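Long-range contacts in pyrethroid hydrolase (PDB 5Y5R), which hydrolyses the ester bond of pyrethroid insecticides such as cypermethrin and permethrin, releasing the alcohol and the cyclopropanecarboxylic acid: residues 121-125 against 206-212; 127-132 against 150-155; 199-204 against 227-232. One frame throughout, in Å; residues are numbered along the deposited sequence.

Overall arrangement
All three contacts belong to one alpha/beta hydrolase chain. Contact 3 joins the loops that follow neighbouring parallel strands 194-199 and 222-226 and carries the charge-relay pair. The cap, inserted between strands 95-101 and 194-199, supplies both helices of contact 2 and the irregular segment 121-125 of contact 1, whose partner is core helix 207-216. Centres lie about 17 Å apart for contacts 1 and 2, and about 13 Å for the other two pairs. Along the chain, contact 2 is nested within the loop closed by contact 1 and precedes contact 3, whereas contacts 1 and 3 interleave. All three reach the bound pyrethroid, contact 1 through Thr125, so its pocket lies between cap and catalytic loops.

Contact 1 (121-125 against 206-212); sequences PNRGT and PIAVQRQ
This is a loop-to-helix contact, partly buried, in which the irregular segment 121-125, between helices 113-116 and 126-131, lies along the first turns of helix 207-216. Pro206 is the N-cap residue of that helix, and the backbone hydrogen bonds from Gln210 N to Pro206 O (2.9 Å) and from Arg211 N to Ile207 O (2.8 Å) start its alpha-helical pattern. The closest CA pairs are Asn122 with Val209 at 5.2 Å and Thr125 with Pro206 at 7.3 Å, so the loop runs against the helix direction. A cis peptide bond precedes Pro121, Asn122 adopts left-handed backbone angles (49/52), and Arg123 is extended. Gly124, at 125/132, has a conformation in which a CB would be jammed against the carbonyl oxygen of Arg123.

One hydrogen bond crosses the interface: Asn122 ND2 donates to Gln212 OE1 at 2.7 Å and 166°. Asn122 (chi1 m) and Gln212 (chi1 t, chi2 p) both direct their CA-to-CB bonds across the gap. Pro121 O lies 3.5 Å from Gln212 CG. Arg123 NH1 bonds back to Pro121 O (3.2 Å), while its NH2 forms a salt bridge with Glu216 farther along the helix. Val209, chi1 t, fills the middle, its CG2 3.4 Å from Asn122 O and 3.7 Å from Gly124 O. Pro206 CD lies 3.9 Å from Gly124 O and 4.4 Å from Thr125 CG2. Thr125 also touches the bound pyrethroid, so the contact runs from solvent to the ligand pocket, joining the cap to the core helix that follows the acid-bearing loop of an alpha/beta hydrolase.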
# COMPACT_ATOMS: atom_id res chain seq x y z
N PRO A 121 20.21 3.04 -9.73
CA PRO A 121 20.39 4.05 -8.67
C PRO A 121 19.20 4.11 -7.68
O PRO A 121 18.11 3.73 -8.05
CB PRO A 121 20.49 5.34 -9.45
CG PRO A 121 19.54 5.11 -10.60
CD PRO A 121 19.62 3.62 -10.94
N ASN A 122 19.46 4.58 -6.46
CA ASN A 122 18.43 4.88 -5.47
C ASN A 122 17.46 3.71 -5.34
O ASN A 122 16.24 3.86 -5.45
CB ASN A 122 17.70 6.17 -5.84
CG ASN A 122 18.63 7.36 -5.88
OD1 ASN A 122 19.39 7.62 -4.95
ND2 ASN A 122 18.61 8.07 -7.01
N ARG A 123 18.03 2.53 -5.12
CA ARG A 123 17.26 1.32 -4.86
C ARG A 123 17.74 0.76 -3.53
O ARG A 123 18.92 0.87 -3.21
CB ARG A 123 17.45 0.26 -5.96
CG ARG A 123 16.94 0.69 -7.30
CD ARG A 123 17.54 -0.11 -8.40
NE ARG A 123 16.58 -0.31 -9.48
CZ ARG A 123 16.14 0.64 -10.30
NH1 ARG A 123 16.58 1.89 -10.18
NH2 ARG A 123 15.27 0.34 -11.25
N GLY A 124 16.82 0.17 -2.77
CA GLY A 124 17.08 -0.49 -1.49
C GLY A 124 16.28 -0.03 -0.29
O GLY A 124 16.22 1.15 0.07
N THR A 125 15.75 -1.00 0.43
CA THR A 125 15.14 -0.77 1.74
C THR A 125 15.89 -1.60 2.78
O THR A 125 15.32 -2.55 3.34
CB THR A 125 13.66 -1.11 1.71
OG1 THR A 125 13.50 -2.46 1.28
CG2 THR A 125 12.90 -0.19 0.75
N PRO A 206 13.06 5.01 1.82
CA PRO A 206 13.61 6.38 1.85
C PRO A 206 13.04 7.25 0.73
O PRO A 206 12.62 6.77 -0.32
CB PRO A 206 15.12 6.15 1.67
CG PRO A 206 15.33 4.70 2.07
CD PRO A 206 14.10 3.98 1.68
N ILE A 207 13.00 8.56 0.99
CA ILE A 207 12.41 9.47 -0.01
C ILE A 207 13.15 9.39 -1.34
O ILE A 207 12.55 9.56 -2.39
CB ILE A 207 12.37 10.91 0.52
CG1 ILE A 207 11.51 11.79 -0.42
CG2 ILE A 207 13.75 11.44 0.60
CD1 ILE A 207 10.15 11.22 -0.67
N ALA A 208 14.45 9.09 -1.32
CA ALA A 208 15.18 8.91 -2.57
C ALA A 208 14.62 7.75 -3.38
O ALA A 208 14.52 7.83 -4.61
CB ALA A 208 16.66 8.70 -2.30
N VAL A 209 14.28 6.64 -2.71
CA VAL A 209 13.69 5.50 -3.40
C VAL A 209 12.29 5.82 -3.88
O VAL A 209 11.89 5.42 -4.98
CB VAL A 209 13.69 4.27 -2.49
CG1 VAL A 209 12.95 3.15 -3.16
CG2 VAL A 209 15.12 3.88 -2.24
N GLN A 210 11.51 6.46 -3.03
CA GLN A 210 10.19 6.92 -3.42
C GLN A 210 10.26 7.73 -4.69
O GLN A 210 9.54 7.47 -5.66
CB GLN A 210 9.57 7.74 -2.29
CG GLN A 210 9.16 6.91 -1.10
CD GLN A 210 8.71 7.76 0.04
OE1 GLN A 210 7.64 8.41 -0.03
NE2 GLN A 210 9.53 7.82 1.08
N ARG A 211 11.16 8.73 -4.71
CA ARG A 211 11.23 9.61 -5.89
C ARG A 211 11.80 8.89 -7.10
O ARG A 211 11.48 9.26 -8.24
CB ARG A 211 12.04 10.88 -5.58
CG ARG A 211 11.37 11.81 -4.56
CD ARG A 211 12.24 12.92 -3.97
NE ARG A 211 11.40 13.80 -3.14
CZ ARG A 211 11.81 14.76 -2.31
NH1 ARG A 211 10.91 15.43 -1.60
NH2 ARG A 211 13.09 15.07 -2.17
N GLN A 212 12.65 7.88 -6.88
CA GLN A 212 13.21 7.11 -7.98
C GLN A 212 12.12 6.28 -8.64
O GLN A 212 12.08 6.15 -9.87
CB GLN A 212 14.35 6.23 -7.45
CG GLN A 212 15.17 5.53 -8.51
CD GLN A 212 16.02 6.51 -9.29
OE1 GLN A 212 16.60 7.43 -8.71
NE2 GLN A 212 16.11 6.31 -10.59

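Contact 2 (127-132 against 150-155); sequences HALDLI and RLREVF. With 8NL ((2-methyl-3-phenyl-phenyl)methyl (1~{S})-3-[(~{E})-2-chloranyl-3,3,3-tris(fluoranyl)prop-1-enyl]-2,2-dimethyl-cyclopropane-1-carboxylate), chain G.
His127 lies near the start of the short helix 126-131, which packs against helix 148-155 with short-segment axes 11.2 Å apart at closest and directions 156° apart, nearly antiparallel (signed crossing -156°). His127 CA is 7.8 Å from Val154 CA; the ring, chi1 m, brings His127 NE2 to 4.1 Å from Arg150 NH2 without a hydrogen bond between them. Arg150 NH1 forms a very short 2.5 Å salt bridge with Glu153 OE2 in its own helix. Ala128 CB lies 4.1 Å from Phe155 CZ and 3.2 Å from F2 of the bound pyrethroid 8NL. Leu129 CB points away from the other helix, but CD2 reaches the ligand chlorine CL at 3.9 Å. Both helices belong to the cap of this alpha/beta hydrolase, and their pocket-facing residues help line the substrate site. Leu131, rotamer mt, is a knob in the hole formed by Arg150, Leu151, Val154 and Phe155: CB is 3.8 Å from Leu151 CD2, and CD1 is 3.9 Å from both Val154 CG2 and Phe155 CE2. Ile132 leaves helical angles (-115/121), yet its CG1 comes within 4.0 Å of Phe155 CZ, whose ring, chi1 m, has ligand atom C12 over one face.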
# COMPACT_ATOMS: atom_id res chain seq x y z
N HIS A 127 16.81 -1.11 5.90
CA HIS A 127 16.23 -1.17 7.24
C HIS A 127 15.19 -2.28 7.33
O HIS A 127 15.15 -3.02 8.32
CB HIS A 127 15.57 0.16 7.64
CG HIS A 127 16.52 1.25 8.04
ND1 HIS A 127 17.72 1.49 7.41
CD2 HIS A 127 16.39 2.22 8.98
CE1 HIS A 127 18.31 2.54 7.96
NE2 HIS A 127 17.52 3.00 8.91
N ALA A 128 14.33 -2.40 6.32
CA ALA A 128 13.32 -3.46 6.35
C ALA A 128 13.94 -4.84 6.21
O ALA A 128 13.56 -5.77 6.93
CB ALA A 128 12.26 -3.24 5.27
N LEU A 129 14.87 -5.02 5.27
CA LEU A 129 15.48 -6.34 5.11
C LEU A 129 16.24 -6.76 6.36
O LEU A 129 16.39 -7.96 6.62
CB LEU A 129 16.41 -6.40 3.89
CG LEU A 129 15.82 -6.10 2.52
CD1 LEU A 129 16.89 -6.15 1.45
CD2 LEU A 129 14.70 -7.06 2.20
N ASP A 130 16.71 -5.79 7.14
CA ASP A 130 17.41 -6.09 8.39
C ASP A 130 16.46 -6.67 9.44
O ASP A 130 16.80 -7.63 10.13
CB ASP A 130 18.02 -4.80 8.94
CG ASP A 130 18.73 -4.99 10.28
OD1 ASP A 130 19.73 -5.72 10.30
OD2 ASP A 130 18.32 -4.43 11.31
N LEU A 131 15.25 -6.12 9.53
CA LEU A 131 14.32 -6.38 10.62
C LEU A 131 13.23 -7.37 10.28
O LEU A 131 12.54 -7.84 11.20
CB LEU A 131 13.65 -5.07 11.07
CG LEU A 131 14.58 -4.08 11.77
CD1 LEU A 131 13.99 -2.70 11.78
CD2 LEU A 131 14.91 -4.53 13.19
N ILE A 132 13.02 -7.64 9.01
CA ILE A 132 12.03 -8.58 8.51
C ILE A 132 12.81 -9.71 7.85
O ILE A 132 13.57 -9.48 6.90
CB ILE A 132 11.08 -7.92 7.51
CG1 ILE A 132 10.41 -6.68 8.12
CG2 ILE A 132 10.10 -8.93 6.97
CD1 ILE A 132 9.42 -6.96 9.24
N ARG A 150 13.61 -1.34 18.24
CA ARG A 150 14.00 -1.04 16.86
C ARG A 150 12.82 -1.17 15.91
O ARG A 150 12.65 -0.35 15.00
CB ARG A 150 15.12 -1.99 16.44
CG ARG A 150 15.88 -1.54 15.25
CD ARG A 150 16.69 -0.31 15.57
NE ARG A 150 17.23 0.28 14.35
CZ ARG A 150 17.14 1.56 14.05
NH1 ARG A 150 16.57 2.38 14.92
NH2 ARG A 150 17.63 2.03 12.92
N LEU A 151 12.01 -2.22 16.08
CA LEU A 151 10.85 -2.41 15.22
C LEU A 151 9.89 -1.25 15.35
O LEU A 151 9.34 -0.78 14.34
CB LEU A 151 10.11 -3.70 15.55
CG LEU A 151 10.75 -5.03 15.21
CD1 LEU A 151 9.93 -6.19 15.82
CD2 LEU A 151 10.87 -5.16 13.69
N ARG A 152 9.66 -0.79 16.58
CA ARG A 152 8.74 0.32 16.83
C ARG A 152 9.26 1.62 16.23
O ARG A 152 8.55 2.31 15.49
CB ARG A 152 8.52 0.53 18.32
CG ARG A 152 7.44 1.60 18.61
CD ARG A 152 7.59 2.20 19.99
NE ARG A 152 8.82 2.98 20.21
CZ ARG A 152 8.96 4.27 19.87
NH1 ARG A 152 7.95 4.92 19.31
NH2 ARG A 152 10.08 4.92 20.13
N GLU A 153 10.51 1.96 16.56
CA GLU A 153 11.01 3.27 16.13
C GLU A 153 11.17 3.34 14.63
O GLU A 153 11.19 4.46 14.09
CB GLU A 153 12.32 3.64 16.80
CG GLU A 153 13.44 2.70 16.59
CD GLU A 153 14.58 2.96 17.55
OE1 GLU A 153 14.40 3.64 18.59
OE2 GLU A 153 15.69 2.51 17.25
N VAL A 154 11.35 2.21 13.95
CA VAL A 154 11.52 2.17 12.49
C VAL A 154 10.18 2.17 11.76
O VAL A 154 9.97 2.96 10.83
CB VAL A 154 12.38 0.95 12.08
CG1 VAL A 154 12.35 0.71 10.64
CG2 VAL A 154 13.82 1.14 12.52
N PHE A 155 9.28 1.25 12.12
CA PHE A 155 8.01 1.09 11.42
C PHE A 155 6.83 1.81 12.06
O PHE A 155 5.89 2.13 11.34
CB PHE A 155 7.65 -0.38 11.33
CG PHE A 155 8.54 -1.18 10.42
CD1 PHE A 155 8.26 -1.25 9.07
CD2 PHE A 155 9.63 -1.90 10.93
CE1 PHE A 155 9.03 -2.02 8.23
CE2 PHE A 155 10.44 -2.65 10.08
CZ PHE A 155 10.12 -2.72 8.73
C 8NL G . 5.83 -4.34 8.33
C8 8NL G . 4.68 -4.69 12.20
C9 8NL G . 5.04 -5.63 13.17
C10 8NL G . 6.37 -5.95 13.38
C11 8NL G . 7.31 -5.29 12.58
C12 8NL G . 6.94 -4.35 11.62
C13 8NL G . 4.65 -2.15 6.57
O 8NL G . 5.92 -2.23 5.88
CL 8NL G . 11.65 -4.67 2.37
C21 8NL G . 9.99 -4.35 2.88
C22 8NL G . 9.38 -5.28 3.91
F2 8NL G . 9.34 -4.64 5.06
F1 8NL G . 8.18 -5.70 3.58
F 8NL G . 10.17 -6.32 4.00
C20 8NL G . 9.34 -3.28 2.40
C16 8NL G . 7.91 -2.99 2.79
C17 8NL G . 7.64 -1.56 2.34
C18 8NL G . 6.85 -2.07 1.14
C19 8NL G . 8.91 -0.77 1.98
C15 8NL G . 7.49 -1.96 3.84
C14 8NL G . 6.11 -2.33 4.40
O1 8NL G . 5.23 -2.75 3.66
C2 8NL G . 4.65 -2.16 8.11
C3 8NL G . 4.03 -1.07 8.71
C4 8NL G . 3.95 -0.94 10.10
C5 8NL G . 4.46 -1.93 10.92
C6 8NL G . 5.10 -3.04 10.38
C1 8NL G . 5.18 -3.16 8.96
C7 8NL G . 5.61 -4.05 11.40

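Contact 3 (199-204 against 227-232); sequences ALDDVV and PASHAP. With 8NL ((2-methyl-3-phenyl-phenyl)methyl (1~{S})-3-[(~{E})-2-chloranyl-3,3,3-tris(fluoranyl)prop-1-enyl]-2,2-dimethyl-cyclopropane-1-carboxylate), chain G.
His230 ND1 donates a nearly straight hydrogen bond to Asp202 OD2 (2.8 Å, 173°), near the plane of the imidazole ring; both residues have chi1 t. At another edge of that ring, His230 NE2 donates to the ester oxygen O of the bound pyrethroid 8NL (3.3 Å, 149°). The ligand is also hydrogen-bonded to Ser78 OG. Asp202 OD2 also accepts from Thr102. Asp202 and His230 are assigned to the charge-relay system, with Ser78 of the GxSxG elbow its probable nucleophile; they sit on loops after adjacent parallel strands 194-199 and 222-226, where an alpha/beta hydrolase carries its acid and histidine. A type I turn from Ala199 to Asp202, with Asp202 N bonded to Ala199 O at 3.3 Å, starts the first loop. Between the loops, Asp201 N donates to Ala228 O (3.0 Å, 148°), and a water donates to Asp201 OD2 (2.6 Å) and to Pro227 O (3.0 Å). The backbones come closest at Asp202 and Ser229, whose CA atoms are 4.0 Å apart. Val204 CB covers one face of the His230 ring in a CH-pi contact, 3.8 Å from its centroid, while Val204 CG1 is 3.7 Å from ligand C15. Ala199 CB packs 4.2 Å from Pro232 CG.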
# COMPACT_ATOMS: atom_id res chain seq x y z
N ALA A 199 6.02 10.24 1.91
CA ALA A 199 6.28 10.45 3.33
C ALA A 199 7.74 10.89 3.44
O ALA A 199 8.65 10.08 3.23
CB ALA A 199 6.01 9.17 4.12
N LEU A 200 7.96 12.20 3.67
CA LEU A 200 9.30 12.79 3.55
C LEU A 200 10.33 12.16 4.49
O LEU A 200 11.51 12.08 4.14
CB LEU A 200 9.23 14.28 3.77
CG LEU A 200 8.42 14.97 2.67
CD1 LEU A 200 8.15 16.45 2.99
CD2 LEU A 200 9.15 14.83 1.35
N ASP A 201 9.93 11.75 5.70
CA ASP A 201 10.90 11.26 6.67
C ASP A 201 10.86 9.74 6.83
O ASP A 201 11.24 9.22 7.88
CB ASP A 201 10.72 11.94 8.03
CG ASP A 201 10.82 13.46 7.95
OD1 ASP A 201 11.26 13.96 6.89
OD2 ASP A 201 10.51 14.17 8.94
N ASP A 202 10.37 9.03 5.83
CA ASP A 202 10.33 7.58 5.88
C ASP A 202 11.76 7.00 5.84
O ASP A 202 12.59 7.40 5.01
CB ASP A 202 9.46 7.07 4.73
CG ASP A 202 9.04 5.60 4.92
OD1 ASP A 202 9.75 4.83 5.63
OD2 ASP A 202 7.97 5.22 4.40
N VAL A 203 12.06 6.09 6.77
CA VAL A 203 13.34 5.38 6.77
C VAL A 203 13.21 3.92 6.37
O VAL A 203 14.25 3.27 6.10
CB VAL A 203 14.07 5.50 8.13
CG1 VAL A 203 14.41 6.96 8.45
CG2 VAL A 203 13.30 4.79 9.24
N VAL A 204 12.00 3.37 6.34
CA VAL A 204 11.76 2.07 5.72
C VAL A 204 11.96 2.18 4.22
O VAL A 204 12.87 1.57 3.63
CB VAL A 204 10.34 1.61 6.06
CG1 VAL A 204 9.95 0.32 5.35
CG2 VAL A 204 10.16 1.50 7.56
N PRO A 227 4.97 15.56 5.70
CA PRO A 227 6.14 15.53 6.60
C PRO A 227 6.06 14.42 7.66
O PRO A 227 6.11 14.68 8.86
CB PRO A 227 6.08 16.93 7.23
CG PRO A 227 4.59 17.23 7.29
CD PRO A 227 3.95 16.53 6.13
N ALA A 228 5.98 13.17 7.20
CA ALA A 228 5.73 12.02 8.08
C ALA A 228 6.73 10.89 7.83
O ALA A 228 7.34 10.80 6.76
CB ALA A 228 4.32 11.48 7.86
N SER A 229 6.86 9.98 8.79
CA SER A 229 7.66 8.79 8.53
C SER A 229 6.75 7.71 7.96
O SER A 229 5.79 8.04 7.26
CB SER A 229 8.43 8.28 9.75
OG SER A 229 7.63 8.13 10.90
N HIS A 230 7.03 6.43 8.26
CA HIS A 230 6.50 5.33 7.46
C HIS A 230 4.97 5.26 7.43
O HIS A 230 4.40 4.73 6.47
CB HIS A 230 7.04 3.98 7.97
CG HIS A 230 6.77 2.85 7.03
ND1 HIS A 230 7.03 2.95 5.67
CD2 HIS A 230 6.16 1.66 7.21
CE1 HIS A 230 6.65 1.83 5.08
NE2 HIS A 230 6.10 1.04 5.98
N ALA A 231 4.28 5.74 8.46
CA ALA A 231 2.84 5.48 8.61
C ALA A 231 2.06 6.77 8.80
O ALA A 231 1.63 7.10 9.91
CB ALA A 231 2.60 4.51 9.77
N PRO A 232 1.85 7.54 7.73
CA PRO A 232 1.10 8.80 7.89
C PRO A 232 -0.33 8.57 8.39
O PRO A 232 -0.92 9.48 8.99
CB PRO A 232 1.12 9.40 6.47
CG PRO A 232 2.14 8.63 5.71
CD PRO A 232 2.17 7.26 6.32
C 8NL G . 5.83 -4.34 8.33
C8 8NL G . 4.68 -4.69 12.20
C9 8NL G . 5.04 -5.63 13.17
C10 8NL G . 6.37 -5.95 13.38
C11 8NL G . 7.31 -5.29 12.58
C12 8NL G . 6.94 -4.35 11.62
C13 8NL G . 4.65 -2.15 6.57
O 8NL G . 5.92 -2.23 5.88
CL 8NL G . 11.65 -4.67 2.37
C21 8NL G . 9.99 -4.35 2.88
C22 8NL G . 9.38 -5.28 3.91
F2 8NL G . 9.34 -4.64 5.06
F1 8NL G . 8.18 -5.70 3.58
F 8NL G . 10.17 -6.32 4.00
C20 8NL G . 9.34 -3.28 2.40
C16 8NL G . 7.91 -2.99 2.79
C17 8NL G . 7.64 -1.56 2.34
C18 8NL G . 6.85 -2.07 1.14
C19 8NL G . 8.91 -0.77 1.98
C15 8NL G . 7.49 -1.96 3.84
C14 8NL G . 6.11 -2.33 4.40
O1 8NL G . 5.23 -2.75 3.66
C2 8NL G . 4.65 -2.16 8.11
C3 8NL G . 4.03 -1.07 8.71
C4 8NL G . 3.95 -0.94 10.10
C5 8NL G . 4.46 -1.93 10.92
C6 8NL G . 5.10 -3.04 10.38
C1 8NL G . 5.18 -3.16 8.96
C7 8NL G . 5.61 -4.05 11.40
O HOH W 1 8.50 13.62 10.41